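Local coordinates for sensor protein (Geobacter sulfurreducens PCA, PDB 2R78) that is the PAS sensory domain of a larger protein that probably acts as a sensor histidine kinase, passing phosphate from ATP to a histidine in two-component signalling, at residues W56-W67 against L81-T89; I21-A29 against G107-D115. All coordinates share one frame; numbering follows the deposited sequence.

Contact 1 (W56-W67 against L81-T89); sequences WGVLSRGVDSGW and LREERTVWT. With ACT (acetate ion), chain G.
Two arginine-tryptophan stacks, built in opposite senses, carry the contact between the segment 56-67, a loop running into the start of helix 67-76, and the strand 81-88, outermost in this chain's PAS-fold sheet. Arg85 of the strand lays its guanidinium on the ring of Trp67, the planes 5° apart and CZ 3.6 Å from the centroid of the six-membered ring; its chain folds at chi2 and chi3 (-68° and -73°), which brings the group back over the indole. Arg61 of the loop does the reverse, resting flat on Trp88 with CZ 3.6 Å from the centroid of the five-membered ring, while its CD packs over the six-membered one.

Hydrogen bonds hold the Arg85-Trp67 stack in place. Ser60 OG receives Arg85 NH2 at 3.0 Å, in the guanidinium plane, and Arg85 NE more weakly, and itself donates to acetate OXT at 2.6 Å. Trp67 NE1 donates to Glu83 OE1 at 2.9 Å, meeting the carboxylate from above its plane. Between backbones, Trp88 N reaches Leu59 O at 2.9 Å.

Apolar contacts fill in behind: Leu81 CD1 sits at the edge of the Trp56 ring, 3.9 Å from CZ2, and Leu59 CB meets Val87 CG1 at 3.9 Å. Trp56 NE1 hydrogen-bonds to Ser71 OG of helix 67-76.

The chemistry implies a loop held to the strand largely by cationic stacking and polar bonds, with Ser60 OG linking Arg85 to the bound anion.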
loop_
_atom_site.group_PDB
_atom_site.type_symbol
_atom_site.label_atom_id
_atom_site.label_comp_id
_atom_site.label_asym_id
_atom_site.label_seq_id
_atom_site.Cartn_x
_atom_site.Cartn_y
_atom_site.Cartn_z
ATOM N N TRP B 56 20.713 -1.725 -0.449
ATOM C CA TRP B 56 20.047 -2.885 -0.983
ATOM C C TRP B 56 20.963 -4.073 -0.885
ATOM O O TRP B 56 22.104 -4.003 -1.337
ATOM C CB TRP B 56 19.707 -2.638 -2.437
ATOM C CG TRP B 56 19.089 -3.728 -3.219
ATOM C CD1 TRP B 56 19.617 -4.326 -4.305
ATOM C CD2 TRP B 56 17.734 -4.203 -3.117
ATOM N NE1 TRP B 56 18.717 -5.186 -4.854
ATOM C CE2 TRP B 56 17.544 -5.137 -4.147
ATOM C CE3 TRP B 56 16.671 -3.930 -2.251
ATOM C CZ2 TRP B 56 16.324 -5.808 -4.340
ATOM C CZ3 TRP B 56 15.491 -4.632 -2.405
ATOM C CH2 TRP B 56 15.313 -5.537 -3.461
ATOM N N GLY B 57 20.457 -5.130 -0.240
ATOM C CA GLY B 57 21.182 -6.391 -0.149
ATOM C C GLY B 57 21.790 -6.737 1.225
ATOM O O GLY B 57 21.991 -7.879 1.565
ATOM N N VAL B 58 22.028 -5.726 2.028
ATOM C CA VAL B 58 22.647 -5.931 3.329
ATOM C C VAL B 58 21.718 -6.732 4.257
ATOM O O VAL B 58 22.119 -7.735 4.830
ATOM C CB VAL B 58 22.975 -4.560 3.943
ATOM C CG1 VAL B 58 23.427 -4.714 5.406
ATOM C CG2 VAL B 58 24.047 -3.839 3.078
ATOM N N LEU B 59 20.445 -6.333 4.338
ATOM C CA LEU B 59 19.522 -7.012 5.248
ATOM C C LEU B 59 19.327 -8.455 4.836
ATOM O O LEU B 59 19.178 -9.303 5.691
ATOM C CB LEU B 59 18.137 -6.361 5.292
ATOM C CG LEU B 59 18.090 -5.083 6.131
ATOM C CD1 LEU B 59 16.827 -4.310 5.813
ATOM C CD2 LEU B 59 18.128 -5.420 7.603
ATOM N N SER B 60 19.243 -8.720 3.530
ATOM C CA SER B 60 18.972 -10.096 3.057
ATOM C C SER B 60 20.244 -10.899 2.696
ATOM O O SER B 60 20.181 -11.983 2.071
ATOM C CB SER B 60 17.993 -10.071 1.877
ATOM O OG SER B 60 18.562 -9.575 0.684
ATOM N N ARG B 61 21.400 -10.379 3.118
ATOM C CA ARG B 61 22.679 -11.069 2.861
ATOM C C ARG B 61 22.859 -11.410 1.362
ATOM O O ARG B 61 23.128 -12.563 0.998
ATOM C CB ARG B 61 22.810 -12.276 3.745
ATOM C CG ARG B 61 22.905 -11.911 5.197
ATOM C CD ARG B 61 23.177 -13.123 6.092
ATOM N NE ARG B 61 23.292 -12.649 7.468
ATOM C CZ ARG B 61 23.156 -13.410 8.559
ATOM N NH1 ARG B 61 22.960 -14.720 8.477
ATOM N NH2 ARG B 61 23.241 -12.837 9.753
ATOM N N GLY B 62 22.678 -10.394 0.524
ATOM C CA GLY B 62 22.810 -10.528 -0.939
ATOM C C GLY B 62 23.989 -9.814 -1.526
ATOM O O GLY B 62 24.071 -9.697 -2.745
ATOM N N VAL B 63 24.909 -9.348 -0.684
ATOM C CA VAL B 63 26.066 -8.624 -1.195
ATOM C C VAL B 63 27.076 -9.623 -1.798
ATOM O O VAL B 63 27.332 -9.594 -3.015
ATOM C CB VAL B 63 26.718 -7.738 -0.110
ATOM C CG1 VAL B 63 27.928 -7.030 -0.671
ATOM C CG2 VAL B 63 25.700 -6.726 0.436
ATOM N N ASP B 64 27.603 -10.524 -0.980
ATOM C CA ASP B 64 28.669 -11.448 -1.431
ATOM C C ASP B 64 28.261 -12.278 -2.610
ATOM O O ASP B 64 29.055 -12.532 -3.529
ATOM C CB ASP B 64 29.100 -12.388 -0.314
ATOM C CG ASP B 64 29.713 -11.659 0.850
ATOM O OD1 ASP B 64 30.946 -11.464 0.817
ATOM O OD2 ASP B 64 28.978 -11.318 1.797
ATOM N N SER B 65 27.004 -12.710 -2.611
ATOM C CA SER B 65 26.526 -13.604 -3.677
ATOM C C SER B 65 26.376 -12.922 -5.017
ATOM O O SER B 65 26.310 -13.603 -6.048
ATOM C CB SER B 65 25.167 -14.178 -3.305
ATOM O OG SER B 65 24.227 -13.151 -3.201
ATOM N N GLY B 66 26.296 -11.591 -5.025
ATOM C CA GLY B 66 25.963 -10.841 -6.229
ATOM C C GLY B 66 24.487 -10.617 -6.460
ATOM O O GLY B 66 24.093 -9.994 -7.429
ATOM N N TRP B 67 23.657 -11.155 -5.575
ATOM C CA TRP B 67 22.204 -11.035 -5.726
ATOM C C TRP B 67 21.801 -9.539 -5.722
ATOM O O TRP B 67 20.954 -9.116 -6.492
ATOM C CB TRP B 67 21.480 -11.768 -4.598
ATOM C CG TRP B 67 19.987 -11.612 -4.715
ATOM C CD1 TRP B 67 19.130 -12.402 -5.435
ATOM C CD2 TRP B 67 19.175 -10.586 -4.123
ATOM N NE1 TRP B 67 17.848 -11.939 -5.325
ATOM C CE2 TRP B 67 17.833 -10.836 -4.522
ATOM C CE3 TRP B 67 19.432 -9.494 -3.274
ATOM C CZ2 TRP B 67 16.776 -10.017 -4.132
ATOM C CZ3 TRP B 67 18.375 -8.712 -2.879
ATOM C CH2 TRP B 67 17.065 -8.976 -3.302
ATOM N N LEU B 81 10.652 -6.811 -9.828
ATOM C CA LEU B 81 11.061 -7.869 -8.946
ATOM C C LEU B 81 9.829 -8.357 -8.216
ATOM O O LEU B 81 8.986 -7.556 -7.781
ATOM C CB LEU B 81 12.106 -7.335 -7.966
ATOM C CG LEU B 81 12.609 -8.295 -6.892
ATOM C CD1 LEU B 81 14.093 -8.040 -6.560
ATOM C CD2 LEU B 81 11.755 -8.262 -5.673
ATOM N N ARG B 82 9.723 -9.677 -8.092
ATOM C CA ARG B 82 8.767 -10.298 -7.208
ATOM C C ARG B 82 9.383 -11.595 -6.741
ATOM O O ARG B 82 9.420 -12.587 -7.491
ATOM C CB ARG B 82 7.457 -10.595 -7.916
ATOM C CG ARG B 82 6.480 -11.386 -7.092
ATOM C CD ARG B 82 5.896 -10.588 -5.955
ATOM N NE ARG B 82 5.180 -9.412 -6.461
ATOM C CZ ARG B 82 3.876 -9.335 -6.733
ATOM N NH1 ARG B 82 3.052 -10.377 -6.581
ATOM N NH2 ARG B 82 3.391 -8.187 -7.184
ATOM N N GLU B 83 9.914 -11.548 -5.537
ATOM C CA GLU B 83 10.503 -12.723 -4.946
ATOM C C GLU B 83 10.627 -12.589 -3.442
ATOM O O GLU B 83 10.531 -11.472 -2.879
ATOM C CB GLU B 83 11.854 -12.999 -5.599
ATOM C CG GLU B 83 12.931 -12.034 -5.304
ATOM C CD GLU B 83 14.149 -12.215 -6.244
ATOM O OE1 GLU B 83 15.137 -12.880 -5.832
ATOM O OE2 GLU B 83 14.090 -11.739 -7.419
ATOM N N GLU B 84 10.806 -13.734 -2.790
ATOM C CA GLU B 84 10.920 -13.770 -1.358
ATOM C C GLU B 84 12.372 -13.611 -0.951
ATOM O O GLU B 84 13.288 -14.116 -1.621
ATOM C CB GLU B 84 10.374 -15.087 -0.839
ATOM C CG GLU B 84 8.883 -15.271 -1.108
ATOM C CD GLU B 84 8.316 -16.520 -0.498
ATOM O OE1 GLU B 84 9.113 -17.285 0.104
ATOM O OE2 GLU B 84 7.089 -16.753 -0.687
ATOM N N ARG B 85 12.574 -12.932 0.173
ATOM C CA ARG B 85 13.882 -12.803 0.761
ATOM C C ARG B 85 13.810 -12.965 2.274
ATOM O O ARG B 85 12.891 -12.468 2.898
ATOM C CB ARG B 85 14.480 -11.435 0.440
ATOM C CG ARG B 85 14.775 -11.271 -1.005
ATOM C CD ARG B 85 15.892 -12.146 -1.457
ATOM N NE ARG B 85 17.236 -11.743 -1.007
ATOM C CZ ARG B 85 18.335 -12.433 -1.284
ATOM N NH1 ARG B 85 18.261 -13.569 -2.010
ATOM N NH2 ARG B 85 19.512 -12.015 -0.877
ATOM N N THR B 86 14.771 -13.684 2.833
ATOM C CA THR B 86 14.980 -13.717 4.286
ATOM C C THR B 86 15.813 -12.496 4.696
ATOM O O THR B 86 16.759 -12.121 3.977
ATOM C CB THR B 86 15.684 -15.006 4.720
ATOM O OG1 THR B 86 14.884 -16.149 4.355
ATOM C CG2 THR B 86 15.936 -14.989 6.223
ATOM N N VAL B 87 15.385 -11.851 5.783
ATOM C CA VAL B 87 16.062 -10.666 6.328
ATOM C C VAL B 87 16.617 -11.044 7.697
ATOM O O VAL B 87 15.938 -11.722 8.470
ATOM C CB VAL B 87 15.061 -9.471 6.399
ATOM C CG1 VAL B 87 15.521 -8.354 7.328
ATOM C CG2 VAL B 87 14.812 -8.947 4.978
ATOM N N TRP B 88 17.860 -10.614 7.956
ATOM C CA TRP B 88 18.546 -10.818 9.224
ATOM C C TRP B 88 18.885 -9.424 9.734
ATOM O O TRP B 88 19.699 -8.708 9.142
ATOM C CB TRP B 88 19.839 -11.593 9.063
ATOM C CG TRP B 88 19.717 -13.024 8.728
ATOM C CD1 TRP B 88 19.714 -14.077 9.601
ATOM C CD2 TRP B 88 19.616 -13.584 7.424
ATOM N NE1 TRP B 88 19.644 -15.259 8.905
ATOM C CE2 TRP B 88 19.578 -14.977 7.567
ATOM C CE3 TRP B 88 19.580 -13.047 6.143
ATOM C CZ2 TRP B 88 19.497 -15.826 6.470
ATOM C CZ3 TRP B 88 19.501 -13.892 5.058
ATOM C CH2 TRP B 88 19.452 -15.253 5.221
ATOM N N THR B 89 18.233 -9.052 10.832
ATOM C CA THR B 89 18.451 -7.743 11.411
ATOM C C THR B 89 19.661 -7.687 12.367
ATOM O O THR B 89 20.238 -8.706 12.771
ATOM C CB THR B 89 17.244 -7.284 12.184
ATOM O OG1 THR B 89 17.157 -8.013 13.403
ATOM C CG2 THR B 89 15.966 -7.475 11.364
HETATM C C ACT G . 17.546 -6.173 1.052
HETATM O O ACT G . 17.821 -4.951 1.178
HETATM O OXT ACT G . 18.511 -6.980 1.216
HETATM C CH3 ACT G . 16.137 -6.633 0.710
HETATM O O HOH W 1 21.924 -8.887 7.353
HETATM O O HOH W 2 22.173 -13.648 -1.615
#

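Contact 2 (I21-A29 against G107-D115)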
loop_
_atom_site.group_PDB
_atom_site.type_symbol
_atom_site.label_atom_id
_atom_site.label_comp_id
_atom_site.label_asym_id
_atom_site.label_seq_id
_atom_site.Cartn_x
_atom_site.Cartn_y
_atom_site.Cartn_z
ATOM N N ILE B 21 -0.233 -1.381 6.046
ATOM C CA ILE B 21 0.227 -2.465 6.951
ATOM C C ILE B 21 1.467 -3.153 6.333
ATOM O O ILE B 21 2.408 -3.554 7.036
ATOM C CB ILE B 21 -0.890 -3.501 7.199
ATOM C CG1 ILE B 21 -2.074 -2.859 7.926
ATOM C CG2 ILE B 21 -0.367 -4.667 8.034
ATOM C CD1 ILE B 21 -3.126 -2.362 6.994
ATOM N N ASP B 22 1.476 -3.258 5.016
ATOM C CA ASP B 22 2.670 -3.723 4.319
ATOM C C ASP B 22 3.806 -2.701 4.410
ATOM O O ASP B 22 3.581 -1.487 4.526
ATOM C CB ASP B 22 2.391 -4.005 2.863
ATOM C CG ASP B 22 1.598 -5.277 2.646
ATOM O OD1 ASP B 22 1.498 -6.152 3.552
ATOM O OD2 ASP B 22 1.105 -5.407 1.523
ATOM N N GLY B 23 5.024 -3.220 4.372
ATOM C CA GLY B 23 6.201 -2.385 4.300
ATOM C C GLY B 23 6.322 -1.709 2.939
ATOM O O GLY B 23 6.033 -2.309 1.911
ATOM N N ILE B 24 6.751 -0.444 2.942
ATOM C CA ILE B 24 6.992 0.269 1.683
ATOM C C ILE B 24 8.336 0.970 1.821
ATOM O O ILE B 24 8.612 1.589 2.843
ATOM C CB ILE B 24 5.874 1.311 1.344
ATOM C CG1 ILE B 24 4.484 0.670 1.331
ATOM C CG2 ILE B 24 6.178 2.000 0.015
ATOM C CD1 ILE B 24 3.317 1.678 1.259
ATOM N N PHE B 25 9.176 0.839 0.803
ATOM C CA PHE B 25 10.461 1.492 0.792
ATOM C C PHE B 25 10.695 2.151 -0.565
ATOM O O PHE B 25 10.117 1.739 -1.584
ATOM C CB PHE B 25 11.612 0.548 1.212
ATOM C CG PHE B 25 11.812 -0.662 0.324
ATOM C CD1 PHE B 25 12.670 -0.615 -0.765
ATOM C CD2 PHE B 25 11.180 -1.870 0.615
ATOM C CE1 PHE B 25 12.873 -1.752 -1.559
ATOM C CE2 PHE B 25 11.391 -3.006 -0.180
ATOM C CZ PHE B 25 12.214 -2.929 -1.271
ATOM N N ILE B 26 11.492 3.206 -0.548
ATOM C CA ILE B 26 11.931 3.850 -1.781
ATOM C C ILE B 26 13.426 3.753 -1.827
ATOM O O ILE B 26 14.050 4.000 -0.806
ATOM C CB ILE B 26 11.571 5.370 -1.830
ATOM C CG1 ILE B 26 10.081 5.607 -1.523
ATOM C CG2 ILE B 26 11.917 5.969 -3.172
ATOM C CD1 ILE B 26 9.089 4.890 -2.414
HETATM N N MSE B 27 14.000 3.385 -2.977
HETATM C CA MSE B 27 15.463 3.464 -3.122
HETATM C C MSE B 27 15.840 4.107 -4.437
HETATM O O MSE B 27 15.022 4.194 -5.342
HETATM C CB MSE B 27 16.136 2.101 -2.974
HETATM C CG MSE B 27 15.647 1.054 -3.915
HETATM SE SE MSE B 27 16.436 -0.674 -3.411
HETATM C CE MSE B 27 16.678 -0.469 -1.529
ATOM N N ASP B 28 17.065 4.607 -4.532
ATOM C CA ASP B 28 17.531 5.151 -5.822
ATOM C C ASP B 28 18.013 3.994 -6.700
ATOM O O ASP B 28 18.022 2.833 -6.280
ATOM C CB ASP B 28 18.593 6.276 -5.643
ATOM C CG ASP B 28 19.912 5.794 -5.033
ATOM O OD1 ASP B 28 20.182 4.575 -5.090
ATOM O OD2 ASP B 28 20.692 6.653 -4.518
ATOM N N ALA B 29 18.379 4.310 -7.938
ATOM C CA ALA B 29 18.769 3.297 -8.891
ATOM C C ALA B 29 20.057 2.586 -8.484
ATOM O O ALA B 29 20.343 1.511 -8.983
ATOM C CB ALA B 29 18.898 3.889 -10.318
ATOM N N GLY B 107 13.254 7.367 -12.127
ATOM C CA GLY B 107 14.433 6.547 -11.947
ATOM C C GLY B 107 14.569 5.874 -10.591
ATOM O O GLY B 107 15.349 4.916 -10.465
ATOM N N LYS B 108 13.809 6.339 -9.599
ATOM C CA LYS B 108 13.759 5.683 -8.307
ATOM C C LYS B 108 12.941 4.394 -8.377
ATOM O O LYS B 108 12.274 4.094 -9.380
ATOM C CB LYS B 108 13.233 6.638 -7.249
ATOM C CG LYS B 108 14.171 7.846 -7.055
ATOM C CD LYS B 108 13.568 8.944 -6.231
ATOM C CE LYS B 108 14.242 10.285 -6.468
ATOM N NZ LYS B 108 14.499 10.621 -7.913
ATOM N N ILE B 109 13.039 3.625 -7.297
ATOM C CA ILE B 109 12.418 2.320 -7.199
ATOM C C ILE B 109 11.507 2.264 -5.967
ATOM O O ILE B 109 11.921 2.627 -4.884
ATOM C CB ILE B 109 13.485 1.203 -7.131
ATOM C CG1 ILE B 109 14.291 1.135 -8.429
ATOM C CG2 ILE B 109 12.812 -0.143 -6.881
ATOM C CD1 ILE B 109 15.660 0.411 -8.240
ATOM N N LEU B 110 10.257 1.832 -6.194
ATOM C CA LEU B 110 9.272 1.586 -5.136
ATOM C C LEU B 110 9.331 0.114 -4.761
ATOM O O LEU B 110 9.113 -0.745 -5.598
ATOM C CB LEU B 110 7.853 1.850 -5.670
ATOM C CG LEU B 110 6.642 1.503 -4.776
ATOM C CD1 LEU B 110 6.561 2.524 -3.691
ATOM C CD2 LEU B 110 5.317 1.494 -5.558
ATOM N N GLY B 111 9.541 -0.174 -3.489
ATOM C CA GLY B 111 9.456 -1.540 -3.017
ATOM C C GLY B 111 8.317 -1.735 -2.036
ATOM O O GLY B 111 7.982 -0.831 -1.255
ATOM N N ILE B 112 7.744 -2.930 -2.051
ATOM C CA ILE B 112 6.742 -3.332 -1.076
ATOM C C ILE B 112 7.236 -4.655 -0.454
ATOM O O ILE B 112 7.740 -5.515 -1.170
ATOM C CB ILE B 112 5.375 -3.557 -1.756
ATOM C CG1 ILE B 112 4.861 -2.289 -2.458
ATOM C CG2 ILE B 112 4.343 -3.939 -0.734
ATOM C CD1 ILE B 112 3.664 -2.549 -3.437
ATOM N N ALA B 113 7.124 -4.787 0.868
ATOM C CA ALA B 113 7.536 -6.020 1.593
ATOM C C ALA B 113 6.312 -6.522 2.339
ATOM O O ALA B 113 5.716 -5.765 3.086
ATOM C CB ALA B 113 8.662 -5.710 2.587
ATOM N N ARG B 114 5.959 -7.790 2.149
ATOM C CA ARG B 114 4.812 -8.419 2.790
ATOM C C ARG B 114 5.256 -9.644 3.595
ATOM O O ARG B 114 6.166 -10.378 3.194
ATOM C CB ARG B 114 3.809 -8.911 1.733
ATOM C CG ARG B 114 3.194 -7.833 0.837
ATOM C CD ARG B 114 2.192 -8.373 -0.223
ATOM N NE ARG B 114 1.114 -9.224 0.340
ATOM C CZ ARG B 114 -0.061 -8.783 0.825
ATOM N NH1 ARG B 114 -0.338 -7.488 0.875
ATOM N NH2 ARG B 114 -0.956 -9.643 1.303
ATOM N N ASP B 115 4.584 -9.922 4.702
ATOM C CA ASP B 115 4.787 -11.237 5.366
ATOM C C ASP B 115 4.401 -12.431 4.503
ATOM O O ASP B 115 3.472 -12.327 3.687
ATOM C CB ASP B 115 4.006 -11.301 6.665
ATOM C CG ASP B 115 4.709 -10.565 7.776
ATOM O OD1 ASP B 115 5.912 -10.878 8.007
ATOM O OD2 ASP B 115 4.063 -9.689 8.409
HETATM O O HOH W 3 3.108 -7.570 5.749
#
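Phe25 turns its ring over Gly111, whose CA lies over the face, 3.6 Å from the ring centroid, a CH-pi contact between neighbouring strands inside the antiparallel PAS sheet (order 2-1-5-4-3). Chi1 of 61° sets CG between the backbone N and the carbonyl carbon and folds the ring back across the adjoining strand; a CB on Gly111 would clash with Phe25 CZ. With Phe25 cut back to an alanine, the Gly111 CA is likely to lose the ring that covers it.

The backbone evidence for tight pairing is regular: Gly23 with Ala113, Phe25 with Gly111 and Met27 with Ile109 each exchange two hydrogen bonds, the shortest including Gly111 N to Phe25 O at 2.8 Å. On the face opposite Phe25, Leu110 CD1 touches both Ile24 CG2 (3.8 Å) and Ile26 CD1 (3.7 Å).

The looser side is the partly exposed end, where Ala29 CB only grazes Gly107 O at 3.7 Å. The Asp22 end is polar and hydrated, at the subunit interface. Asp22 OD2 forms a salt bridge with Arg114 NH1 at 2.6 Å, bent and weak as a hydrogen bond, with carboxylate and guanidinium planes 89° apart. A water joins Asp22 OD1 to Asp115 N. Asp22 OD1 and Arg114 NH1 also form reciprocal salt bridges with Arg114 and Asp22 of the second subunit.

Within the sheet, strand 23-27 lies between 33-36 and 109-115, and 94-103 flanks the latter; Ile24 and Ile26 face helix 6-19, whereas Ile109 packs on helix 67-76.

Overall arrangement
Both contacts belong to one five-stranded antiparallel sheet of the PAS fold, ordered 33-36, 23-27, 109-115, 94-103, 81-88; contact 2 pairs two adjacent strands, and contact 1 lays a loop against the strand outermost in this chain. Their centres are about 14 Å apart, and along the chain contact 1 is nested within the span closed by contact 2. Trp56 joins them: its CE3 lies 3.5 Å from the selenium (SE) of Met27, which is selenomethionine here, and its CZ3 is 3.9 Å from Phe25 CZ. The acetate, probably from the crystallisation liquor, is gripped by Gly57 and Ser60 of contact 1 and by Tyr33, whose ring meets Phe25; this is consistent with a small pocket between loop and sheet.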